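Local structure of ribonucleoside triphosphate reductase (Lactobacillus leichmannii, 1L1L) at residues L282-V287 and C305-K310; K337-Q340 and H346-A349; Q364-G369 and G374-V379. The protein catalyses the adenosylcobalamin (B12)-dependent reduction of ribonucleoside triphosphates to 2'-deoxyribonucleoside triphosphates, acting as an allosterically regulated monomer of the class II reductases. All coordinates share one frame; numbering follows the deposited sequence.

Contact 1 of 3, residues L282-V287 and C305-K310; sequences LDVNEV and CNLIGK
Asp283 and Lys310 are joined through a water that donates to Asp283 OD2 at 2.5 Å and accepts from Lys310 NZ at 3.3 Å. Asp283 OD2 and Lys310 NZ stand 5.0 Å apart, too far for a salt bridge; the water spans the interval, and the opposite charges probably attract each other across it. The Lys310 chain is extended along its whole length, and NZ also bonds to His345 O in helix 340-347.

Beside this polar bridge lies an apolar contact centred on Leu307. Its CG stands anti to the carbonyl carbon (chi1 -72°), which sends the two methyls across to the facing helix. Leu307 CD1 settles against the turn at Asp283 and Val284, 3.7 Å from Val284 N and 3.8 Å from Val284 CG2, while Val287 CG2 meets Leu307 CD1 end-on at 4.1 Å. Leu307 CD2 packs on Asp283, whose side chain lies roughly perpendicular to that of the leucine and presents CB at 3.8 Å. Leu307 thus packs on Asp283 and Val284 and, one turn on from Asp283, on Val287; Val284 is its nearest counterpart by CA position.

The axes of these short pieces run at 178° to each other and 9.7 Å apart. Helix 224-236 touches both helices, through Val284 and Ile308, whereas helix 148-158 packs on Cys305 and Ile308. In this antiparallel helix pair, a helix from the B12-dependent insertion region lies against helix 298-313, consistent with a monomer that mimics a dimer.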
ATOM      1  N   LEU A 282      26.469  -6.729  -0.022  1.00 29.90           N
ATOM      2  CA  LEU A 282      27.413  -7.313  -0.974  1.00 31.18           C
ATOM      3  C   LEU A 282      26.939  -7.089  -2.399  1.00 32.39           C
ATOM      4  O   LEU A 282      27.706  -6.635  -3.251  1.00 32.61           O
ATOM      5  CB  LEU A 282      27.589  -8.810  -0.710  1.00 30.33           C
ATOM      6  CG  LEU A 282      28.267  -9.143   0.628  1.00 30.05           C
ATOM      7  CD1 LEU A 282      28.327 -10.641   0.803  1.00 29.51           C
ATOM      8  CD2 LEU A 282      29.656  -8.514   0.688  1.00 29.97           C
ATOM      9  N   ASP A 283      25.669  -7.395  -2.658  1.00 32.71           N
ATOM     10  CA  ASP A 283      25.111  -7.206  -3.991  1.00 32.73           C
ATOM     11  C   ASP A 283      25.015  -5.735  -4.399  1.00 32.26           C
ATOM     12  O   ASP A 283      25.237  -5.388  -5.561  1.00 32.18           O
ATOM     13  CB  ASP A 283      23.747  -7.888  -4.081  1.00 33.69           C
ATOM     14  CG  ASP A 283      23.854  -9.404  -4.002  1.00 36.09           C
ATOM     15  OD1 ASP A 283      24.937  -9.946  -4.326  1.00 37.65           O
ATOM     16  OD2 ASP A 283      22.860 -10.059  -3.631  1.00 37.03           O
ATOM     17  N   VAL A 284      24.687  -4.866  -3.445  1.00 31.80           N
ATOM     18  CA  VAL A 284      24.588  -3.438  -3.706  1.00 31.20           C
ATOM     19  C   VAL A 284      25.972  -2.871  -4.024  1.00 32.79           C
ATOM     20  O   VAL A 284      26.118  -1.891  -4.770  1.00 32.85           O
ATOM     21  CB  VAL A 284      23.987  -2.700  -2.474  1.00 31.34           C
ATOM     22  CG1 VAL A 284      24.246  -1.215  -2.553  1.00 28.85           C
ATOM     23  CG2 VAL A 284      22.490  -2.958  -2.419  1.00 29.87           C
ATOM     24  N   ASN A 285      26.996  -3.489  -3.450  1.00 33.47           N
ATOM     25  CA  ASN A 285      28.351  -3.017  -3.686  1.00 34.72           C
ATOM     26  C   ASN A 285      28.769  -3.440  -5.099  1.00 35.68           C
ATOM     27  O   ASN A 285      29.409  -2.676  -5.817  1.00 36.56           O
ATOM     28  CB  ASN A 285      29.292  -3.594  -2.625  1.00 34.45           C
ATOM     29  CG  ASN A 285      30.624  -2.877  -2.573  1.00 34.54           C
ATOM     30  OD1 ASN A 285      30.693  -1.639  -2.615  1.00 34.87           O
ATOM     31  ND2 ASN A 285      31.696  -3.650  -2.470  1.00 35.15           N
ATOM     32  N   GLU A 286      28.386  -4.646  -5.503  1.00 37.54           N
ATOM     33  CA  GLU A 286      28.729  -5.123  -6.840  1.00 39.81           C
ATOM     34  C   GLU A 286      28.157  -4.195  -7.907  1.00 40.38           C
ATOM     35  O   GLU A 286      28.883  -3.732  -8.792  1.00 39.96           O
ATOM     36  CB  GLU A 286      28.205  -6.541  -7.069  1.00 41.44           C
ATOM     37  CG  GLU A 286      28.936  -7.599  -6.267  1.00 45.14           C
ATOM     38  CD  GLU A 286      28.516  -9.008  -6.638  1.00 47.11           C
ATOM     39  OE1 GLU A 286      27.339  -9.362  -6.401  1.00 47.93           O
ATOM     40  OE2 GLU A 286      29.367  -9.758  -7.174  1.00 49.62           O
ATOM     41  N   VAL A 287      26.857  -3.923  -7.827  1.00 39.90           N
ATOM     42  CA  VAL A 287      26.217  -3.037  -8.793  1.00 39.77           C
ATOM     43  C   VAL A 287      26.980  -1.727  -8.887  1.00 40.05           C
ATOM     44  O   VAL A 287      27.167  -1.183  -9.978  1.00 40.16           O
ATOM     45  CB  VAL A 287      24.753  -2.716  -8.398  1.00 39.57           C
ATOM     46  CG1 VAL A 287      24.185  -1.662  -9.338  1.00 38.87           C
ATOM     47  CG2 VAL A 287      23.913  -3.982  -8.436  1.00 38.18           C
ATOM     48  N   CYS A 305      17.524  -0.414  -5.429  1.00 25.63           N
ATOM     49  CA  CYS A 305      16.249  -0.295  -4.707  1.00 25.07           C
ATOM     50  C   CYS A 305      15.608  -1.662  -4.528  1.00 25.28           C
ATOM     51  O   CYS A 305      15.046  -1.967  -3.469  1.00 24.08           O
ATOM     52  CB  CYS A 305      15.285   0.618  -5.455  1.00 24.06           C
ATOM     53  SG  CYS A 305      15.750   2.330  -5.401  1.00 26.66           S
ATOM     54  N   ASN A 306      15.695  -2.494  -5.562  1.00 23.87           N
ATOM     55  CA  ASN A 306      15.137  -3.832  -5.505  1.00 24.12           C
ATOM     56  C   ASN A 306      15.862  -4.698  -4.486  1.00 23.35           C
ATOM     57  O   ASN A 306      15.228  -5.472  -3.770  1.00 23.02           O
ATOM     58  CB  ASN A 306      15.219  -4.525  -6.870  1.00 24.60           C
ATOM     59  CG  ASN A 306      14.311  -3.891  -7.921  1.00 27.54           C
ATOM     60  OD1 ASN A 306      14.244  -4.378  -9.058  1.00 27.77           O
ATOM     61  ND2 ASN A 306      13.608  -2.801  -7.553  1.00 25.51           N
ATOM     62  N   LEU A 307      17.193  -4.591  -4.450  1.00 23.60           N
ATOM     63  CA  LEU A 307      18.010  -5.376  -3.525  1.00 23.56           C
ATOM     64  C   LEU A 307      17.646  -5.003  -2.085  1.00 23.40           C
ATOM     65  O   LEU A 307      17.616  -5.856  -1.199  1.00 23.32           O
ATOM     66  CB  LEU A 307      19.497  -5.105  -3.764  1.00 25.16           C
ATOM     67  CG  LEU A 307      20.083  -5.712  -5.052  1.00 25.65           C
ATOM     68  CD1 LEU A 307      21.510  -5.200  -5.291  1.00 26.35           C
ATOM     69  CD2 LEU A 307      20.063  -7.227  -4.938  1.00 25.54           C
ATOM     70  N   ILE A 308      17.385  -3.722  -1.882  1.00 22.69           N
ATOM     71  CA  ILE A 308      16.997  -3.215  -0.568  1.00 24.02           C
ATOM     72  C   ILE A 308      15.636  -3.815  -0.191  1.00 25.35           C
ATOM     73  O   ILE A 308      15.476  -4.409   0.889  1.00 26.27           O
ATOM     74  CB  ILE A 308      16.922  -1.668  -0.593  1.00 23.86           C
ATOM     75  CG1 ILE A 308      18.327  -1.090  -0.807  1.00 23.27           C
ATOM     76  CG2 ILE A 308      16.306  -1.134   0.718  1.00 22.68           C
ATOM     77  CD1 ILE A 308      18.386   0.428  -0.928  1.00 22.84           C
ATOM     78  N   GLY A 309      14.668  -3.684  -1.095  1.00 25.14           N
ATOM     79  CA  GLY A 309      13.343  -4.217  -0.840  1.00 26.01           C
ATOM     80  C   GLY A 309      13.421  -5.695  -0.545  1.00 25.95           C
ATOM     81  O   GLY A 309      12.735  -6.204   0.334  1.00 26.09           O
ATOM     82  N   LYS A 310      14.277  -6.395  -1.279  1.00 26.22           N
ATOM     83  CA  LYS A 310      14.442  -7.821  -1.066  1.00 26.72           C
ATOM     84  C   LYS A 310      14.952  -8.124   0.354  1.00 26.98           C
ATOM     85  O   LYS A 310      14.533  -9.096   0.982  1.00 27.39           O
ATOM     86  CB  LYS A 310      15.442  -8.394  -2.078  1.00 28.38           C
ATOM     87  CG  LYS A 310      15.736  -9.866  -1.867  1.00 29.05           C
ATOM     88  CD  LYS A 310      16.942 -10.310  -2.677  1.00 31.70           C
ATOM     89  CE  LYS A 310      17.123 -11.815  -2.567  1.00 32.12           C
ATOM     90  NZ  LYS A 310      18.373 -12.237  -3.245  1.00 34.63           N
TER
HETATM   91  O   HOH W   1      20.682 -10.038  -2.455  1.00 34.47           O

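Contact 2 of 3, residues K337-Q340 and H346-A349; sequences KQDQ and HRWA
The two ends of the short helix 340-347, its N-cap turn and its exit toward strand 350-356, are brought together where Lys337 and Asp339 meet Arg347. The Lys337 and Arg347 side chains run alongside in opposite senses, with Lys337 CG 4.2 Å from Arg347 CB. The aliphatic part of the lysine lies along the arginine carbonyl: a bend at chi3 (60°) swings Lys337 CE to 3.6 Å from Arg347 O and carries NZ on toward the helix exit. There NZ bonds to Ser350 O and gives a 3.2 Å hydrogen bond to a water that in turn donates to Trp348 O at 2.8 Å.

Arg347 is extended from CG to NE. NH1 is held by Met336 O, and NE makes a salt bridge with Asp303 OD1 of helix 298-313. Asp339 CB lies obliquely by the guanidinium, 3.8 Å from Arg347 NH1. Asp339 OD1 is 4.2 Å from Arg347 NH1 and well out of the guanidinium plane, so no N-H points at it and any attraction is probably just of charge. The other carboxylate oxygen, OD2, accepts from Lys342 N: an aspartate N-cap, here at the start of a helix in the crossover between parallel strands 322-327 and 350-356.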
ATOM      1  N   LYS A 337      12.953  -6.421 -16.027  1.00 26.63           N
ATOM      2  CA  LYS A 337      12.298  -7.543 -15.363  1.00 27.83           C
ATOM      3  C   LYS A 337      12.093  -8.773 -16.245  1.00 28.40           C
ATOM      4  O   LYS A 337      11.612  -9.805 -15.779  1.00 28.51           O
ATOM      5  CB  LYS A 337      10.942  -7.115 -14.763  1.00 27.37           C
ATOM      6  CG  LYS A 337      11.057  -6.231 -13.525  1.00 28.16           C
ATOM      7  CD  LYS A 337       9.681  -5.917 -12.922  1.00 27.05           C
ATOM      8  CE  LYS A 337       8.935  -7.170 -12.493  1.00 28.62           C
ATOM      9  NZ  LYS A 337       7.679  -6.849 -11.744  1.00 29.13           N
ATOM     10  N   GLN A 338      12.458  -8.679 -17.521  1.00 30.10           N
ATOM     11  CA  GLN A 338      12.291  -9.826 -18.407  1.00 31.23           C
ATOM     12  C   GLN A 338      13.472 -10.801 -18.286  1.00 32.58           C
ATOM     13  O   GLN A 338      13.367 -11.972 -18.663  1.00 33.51           O
ATOM     14  CB  GLN A 338      12.063  -9.340 -19.852  1.00 31.47           C
ATOM     15  CG  GLN A 338      10.594  -8.932 -20.091  1.00 31.51           C
ATOM     16  CD  GLN A 338      10.356  -8.118 -21.358  1.00 31.32           C
ATOM     17  OE1 GLN A 338      11.010  -7.106 -21.591  1.00 33.09           O
ATOM     18  NE2 GLN A 338       9.397  -8.550 -22.168  1.00 30.98           N
ATOM     19  N   ASP A 339      14.583 -10.328 -17.734  1.00 34.16           N
ATOM     20  CA  ASP A 339      15.757 -11.178 -17.519  1.00 35.99           C
ATOM     21  C   ASP A 339      15.368 -12.177 -16.432  1.00 37.23           C
ATOM     22  O   ASP A 339      15.313 -11.827 -15.250  1.00 36.95           O
ATOM     23  CB  ASP A 339      16.950 -10.329 -17.062  1.00 36.54           C
ATOM     24  CG  ASP A 339      18.152 -11.172 -16.637  1.00 38.09           C
ATOM     25  OD1 ASP A 339      19.275 -10.622 -16.617  1.00 39.04           O
ATOM     26  OD2 ASP A 339      17.986 -12.371 -16.309  1.00 38.11           O
ATOM     27  N   GLN A 340      15.101 -13.415 -16.839  1.00 37.76           N
ATOM     28  CA  GLN A 340      14.670 -14.466 -15.924  1.00 39.31           C
ATOM     29  C   GLN A 340      15.515 -14.685 -14.663  1.00 40.19           C
ATOM     30  O   GLN A 340      14.962 -14.755 -13.562  1.00 40.15           O
ATOM     31  CB  GLN A 340      14.524 -15.787 -16.688  1.00 39.95           C
ATOM     32  CG  GLN A 340      13.460 -15.744 -17.780  1.00 41.20           C
ATOM     33  CD  GLN A 340      12.081 -15.398 -17.245  1.00 41.70           C
ATOM     34  OE1 GLN A 340      11.479 -16.165 -16.490  1.00 43.35           O
ATOM     35  NE2 GLN A 340      11.580 -14.232 -17.628  1.00 42.58           N
ATOM     36  N   HIS A 346      15.977 -10.755  -7.638  1.00 34.48           N
ATOM     37  CA  HIS A 346      15.586  -9.537  -6.927  1.00 33.27           C
ATOM     38  C   HIS A 346      14.683  -8.553  -7.656  1.00 32.04           C
ATOM     39  O   HIS A 346      13.983  -7.766  -7.008  1.00 31.53           O
ATOM     40  CB  HIS A 346      16.829  -8.775  -6.459  1.00 33.64           C
ATOM     41  CG  HIS A 346      17.675  -8.244  -7.578  1.00 34.64           C
ATOM     42  ND1 HIS A 346      18.594  -9.022  -8.251  1.00 35.27           N
ATOM     43  CD2 HIS A 346      17.739  -7.014  -8.142  1.00 34.47           C
ATOM     44  CE1 HIS A 346      19.192  -8.291  -9.178  1.00 34.62           C
ATOM     45  NE2 HIS A 346      18.690  -7.068  -9.133  1.00 34.86           N
ATOM     46  N   ARG A 347      14.689  -8.566  -8.986  1.00 30.22           N
ATOM     47  CA  ARG A 347      13.864  -7.613  -9.721  1.00 28.54           C
ATOM     48  C   ARG A 347      12.370  -7.809  -9.532  1.00 27.71           C
ATOM     49  O   ARG A 347      11.558  -6.997  -9.983  1.00 27.46           O
ATOM     50  CB  ARG A 347      14.251  -7.623 -11.201  1.00 28.20           C
ATOM     51  CG  ARG A 347      15.658  -7.088 -11.395  1.00 28.24           C
ATOM     52  CD  ARG A 347      16.059  -7.002 -12.861  1.00 28.20           C
ATOM     53  NE  ARG A 347      17.414  -6.482 -12.993  1.00 28.00           N
ATOM     54  CZ  ARG A 347      18.116  -6.506 -14.125  1.00 29.58           C
ATOM     55  NH1 ARG A 347      17.578  -7.024 -15.217  1.00 27.35           N
ATOM     56  NH2 ARG A 347      19.353  -6.025 -14.156  1.00 29.44           N
ATOM     57  N   TRP A 348      12.007  -8.889  -8.860  1.00 26.49           N
ATOM     58  CA  TRP A 348      10.607  -9.146  -8.576  1.00 27.38           C
ATOM     59  C   TRP A 348      10.143  -8.143  -7.517  1.00 27.30           C
ATOM     60  O   TRP A 348       8.949  -7.906  -7.369  1.00 26.08           O
ATOM     61  CB  TRP A 348      10.432 -10.557  -8.026  1.00 27.66           C
ATOM     62  CG  TRP A 348      11.317 -10.839  -6.838  1.00 29.16           C
ATOM     63  CD1 TRP A 348      12.568 -11.394  -6.854  1.00 29.51           C
ATOM     64  CD2 TRP A 348      11.028 -10.544  -5.459  1.00 30.08           C
ATOM     65  NE1 TRP A 348      13.075 -11.467  -5.577  1.00 30.29           N
ATOM     66  CE2 TRP A 348      12.150 -10.952  -4.702  1.00 31.28           C
ATOM     67  CE3 TRP A 348       9.932  -9.976  -4.796  1.00 30.29           C
ATOM     68  CZ2 TRP A 348      12.205 -10.810  -3.307  1.00 31.40           C
ATOM     69  CZ3 TRP A 348       9.989  -9.835  -3.409  1.00 30.72           C
ATOM     70  CH2 TRP A 348      11.115 -10.251  -2.684  1.00 30.85           C
ATOM     71  N   ALA A 349      11.107  -7.563  -6.801  1.00 27.47           N
ATOM     72  CA  ALA A 349      10.857  -6.610  -5.704  1.00 27.54           C
ATOM     73  C   ALA A 349      10.006  -5.377  -6.013  1.00 28.00           C
ATOM     74  O   ALA A 349       9.361  -4.809  -5.112  1.00 27.31           O
ATOM     75  CB  ALA A 349      12.190  -6.171  -5.101  1.00 27.17           C
TER
HETATM   76  O   HOH W   2       7.198  -8.957  -9.328  1.00 53.44           O

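Contact 3 of 3, residues Q364-G369 and G374-V379; sequences QPIAAG and GEPGIV
The chain folds back from helix 363-373 onto strand 377-380 through Gly374, which ends the helical conformation with a positive phi of 82°, and through a cis peptide before Pro376. The return brings Gly369 and Glu375 to a CA-CA separation of 5.6 Å, with no side chain on Gly369 between the two backbones. Glu375 N is bonded to Asn373 OD1, which helps to fix the turn, whereas the CB of Glu375 points away from the helix.

Ile366 carries the side-chain contact, packing the crossover helix of the beta-alpha-beta unit 350-356, 363-373, 377-380 onto its second strand, consistent with the protein's alpha-beta barrel. Its methyl CG2, placed anti to the backbone N while CG1 sits at chi1 -71°, touches Ile378 CD1 at 3.9 Å. That terminal methyl reaches the helix because the CB of Ile378 points toward it and a chi2 of 174° leaves the branch extended; the two isoleucines meet at a slant. Nearer the turn lies the Pro376 ring, with CG 4.4 Å from Ile366 CG2 and CD 4.2 Å from Ile366 O. Val354 and Val356 of the neighbouring strand 350-356 continue this apolar layer, and Leu665 touches Ile378.

No hydrogen bond spans the two segments. The strand is held to the sheet by backbone bonds such as those of Gly377 to Asn352 and Val354, so the helix is probably seated on it by methyl and ring packing together with the tight turn.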
ATOM      1  N   GLN A 364       2.605   1.141 -28.858  1.00 37.22           N
ATOM      2  CA  GLN A 364       2.838  -0.122 -29.534  1.00 36.55           C
ATOM      3  C   GLN A 364       3.736  -1.080 -28.727  1.00 35.97           C
ATOM      4  O   GLN A 364       3.339  -2.207 -28.406  1.00 35.19           O
ATOM      5  CB  GLN A 364       3.431   0.167 -30.913  1.00 38.58           C
ATOM      6  CG  GLN A 364       3.615  -1.040 -31.800  1.00 40.83           C
ATOM      7  CD  GLN A 364       3.933  -0.639 -33.229  1.00 41.95           C
ATOM      8  OE1 GLN A 364       3.037  -0.271 -33.995  1.00 42.91           O
ATOM      9  NE2 GLN A 364       5.211  -0.687 -33.590  1.00 42.19           N
ATOM     10  N   PRO A 365       4.958  -0.648 -28.381  1.00 34.61           N
ATOM     11  CA  PRO A 365       5.813  -1.560 -27.615  1.00 34.40           C
ATOM     12  C   PRO A 365       5.308  -1.776 -26.181  1.00 33.36           C
ATOM     13  O   PRO A 365       5.470  -2.851 -25.607  1.00 33.54           O
ATOM     14  CB  PRO A 365       7.178  -0.879 -27.684  1.00 34.43           C
ATOM     15  CG  PRO A 365       6.826   0.573 -27.737  1.00 35.09           C
ATOM     16  CD  PRO A 365       5.662   0.607 -28.696  1.00 34.65           C
ATOM     17  N   ILE A 366       4.684  -0.754 -25.606  1.00 32.38           N
ATOM     18  CA  ILE A 366       4.148  -0.870 -24.253  1.00 31.18           C
ATOM     19  C   ILE A 366       3.072  -1.949 -24.217  1.00 30.91           C
ATOM     20  O   ILE A 366       3.015  -2.768 -23.295  1.00 30.74           O
ATOM     21  CB  ILE A 366       3.554   0.479 -23.788  1.00 31.48           C
ATOM     22  CG1 ILE A 366       4.693   1.469 -23.532  1.00 31.59           C
ATOM     23  CG2 ILE A 366       2.688   0.282 -22.533  1.00 31.43           C
ATOM     24  CD1 ILE A 366       4.234   2.874 -23.207  1.00 33.07           C
ATOM     25  N   ALA A 367       2.220  -1.946 -25.234  1.00 31.03           N
ATOM     26  CA  ALA A 367       1.142  -2.918 -25.340  1.00 31.12           C
ATOM     27  C   ALA A 367       1.703  -4.321 -25.503  1.00 31.07           C
ATOM     28  O   ALA A 367       1.141  -5.282 -24.982  1.00 31.67           O
ATOM     29  CB  ALA A 367       0.240  -2.575 -26.522  1.00 32.21           C
ATOM     30  N   ALA A 368       2.812  -4.442 -26.228  1.00 30.83           N
ATOM     31  CA  ALA A 368       3.425  -5.750 -26.445  1.00 30.09           C
ATOM     32  C   ALA A 368       3.900  -6.297 -25.102  1.00 29.56           C
ATOM     33  O   ALA A 368       3.694  -7.475 -24.790  1.00 30.48           O
ATOM     34  CB  ALA A 368       4.603  -5.631 -27.423  1.00 30.70           C
ATOM     35  N   GLY A 369       4.529  -5.436 -24.307  1.00 29.43           N
ATOM     36  CA  GLY A 369       4.995  -5.854 -22.993  1.00 28.67           C
ATOM     37  C   GLY A 369       3.822  -6.296 -22.122  1.00 28.58           C
ATOM     38  O   GLY A 369       3.837  -7.375 -21.530  1.00 27.56           O
ATOM     39  N   GLY A 374       2.032  -8.152 -18.253  1.00 31.58           N
ATOM     40  CA  GLY A 374       1.261  -7.119 -17.582  1.00 32.06           C
ATOM     41  C   GLY A 374       2.070  -5.876 -17.253  1.00 32.61           C
ATOM     42  O   GLY A 374       1.597  -4.971 -16.548  1.00 32.64           O
ATOM     43  N   GLU A 375       3.303  -5.834 -17.746  1.00 32.32           N
ATOM     44  CA  GLU A 375       4.186  -4.700 -17.526  1.00 32.22           C
ATOM     45  C   GLU A 375       4.664  -4.168 -18.877  1.00 30.71           C
ATOM     46  O   GLU A 375       4.707  -4.901 -19.862  1.00 29.93           O
ATOM     47  CB  GLU A 375       5.400  -5.111 -16.682  1.00 35.04           C
ATOM     48  CG  GLU A 375       5.067  -5.679 -15.306  1.00 40.02           C
ATOM     49  CD  GLU A 375       4.308  -4.701 -14.426  1.00 43.50           C
ATOM     50  OE1 GLU A 375       4.724  -3.526 -14.342  1.00 45.37           O
ATOM     51  OE2 GLU A 375       3.297  -5.110 -13.805  1.00 46.34           O
ATOM     52  N   PRO A 376       5.029  -2.883 -18.938  1.00 29.59           N
ATOM     53  CA  PRO A 376       4.999  -1.957 -17.801  1.00 28.99           C
ATOM     54  C   PRO A 376       3.650  -1.280 -17.569  1.00 28.05           C
ATOM     55  O   PRO A 376       2.727  -1.382 -18.381  1.00 26.48           O
ATOM     56  CB  PRO A 376       6.056  -0.936 -18.177  1.00 28.68           C
ATOM     57  CG  PRO A 376       5.835  -0.813 -19.670  1.00 29.07           C
ATOM     58  CD  PRO A 376       5.701  -2.266 -20.097  1.00 28.87           C
ATOM     59  N   GLY A 377       3.562  -0.586 -16.436  1.00 27.24           N
ATOM     60  CA  GLY A 377       2.372   0.160 -16.117  1.00 26.70           C
ATOM     61  C   GLY A 377       2.648   1.550 -16.646  1.00 26.69           C
ATOM     62  O   GLY A 377       3.764   1.839 -17.094  1.00 25.79           O
ATOM     63  N   ILE A 378       1.657   2.425 -16.577  1.00 25.68           N
ATOM     64  CA  ILE A 378       1.818   3.771 -17.071  1.00 26.35           C
ATOM     65  C   ILE A 378       1.395   4.832 -16.064  1.00 25.85           C
ATOM     66  O   ILE A 378       0.436   4.646 -15.320  1.00 25.34           O
ATOM     67  CB  ILE A 378       0.994   3.969 -18.352  1.00 28.14           C
ATOM     68  CG1 ILE A 378       1.486   3.012 -19.440  1.00 29.03           C
ATOM     69  CG2 ILE A 378       1.086   5.395 -18.806  1.00 28.54           C
ATOM     70  CD1 ILE A 378       0.628   3.045 -20.681  1.00 32.79           C
ATOM     71  N   VAL A 379       2.122   5.942 -16.048  1.00 25.16           N
ATOM     72  CA  VAL A 379       1.799   7.056 -15.176  1.00 25.99           C
ATOM     73  C   VAL A 379       1.879   8.336 -15.995  1.00 27.50           C
ATOM     74  O   VAL A 379       2.944   8.680 -16.519  1.00 27.49           O
ATOM     75  CB  VAL A 379       2.770   7.148 -13.990  1.00 25.37           C
ATOM     76  CG1 VAL A 379       2.457   8.377 -13.160  1.00 26.57           C
ATOM     77  CG2 VAL A 379       2.667   5.894 -13.148  1.00 25.13           C
TER

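The contacts follow one another along the chain, and contact 3 joins a helix to a strand of the sheet. Contacts 1 and 2 touch, centres 13 Å apart: helix 298-313 belongs to contact 1 and also meets 346-349 of contact 2 through Asn306 and Leu307, with Leu307 CD2 3.7 Å from His346 CG. Contacts 2 and 3 do not touch (centres 16 Å, nearest atoms about 5 Å apart) but are joined through strand 350-356, which neighbours strand 377-380. Contacts 1 and 3 are 25 Å apart between centres. Strand 119-123, carrying Cys119 of the Cys119-Cys419 disulfide, probably the redox-active pair, belongs to that same sheet.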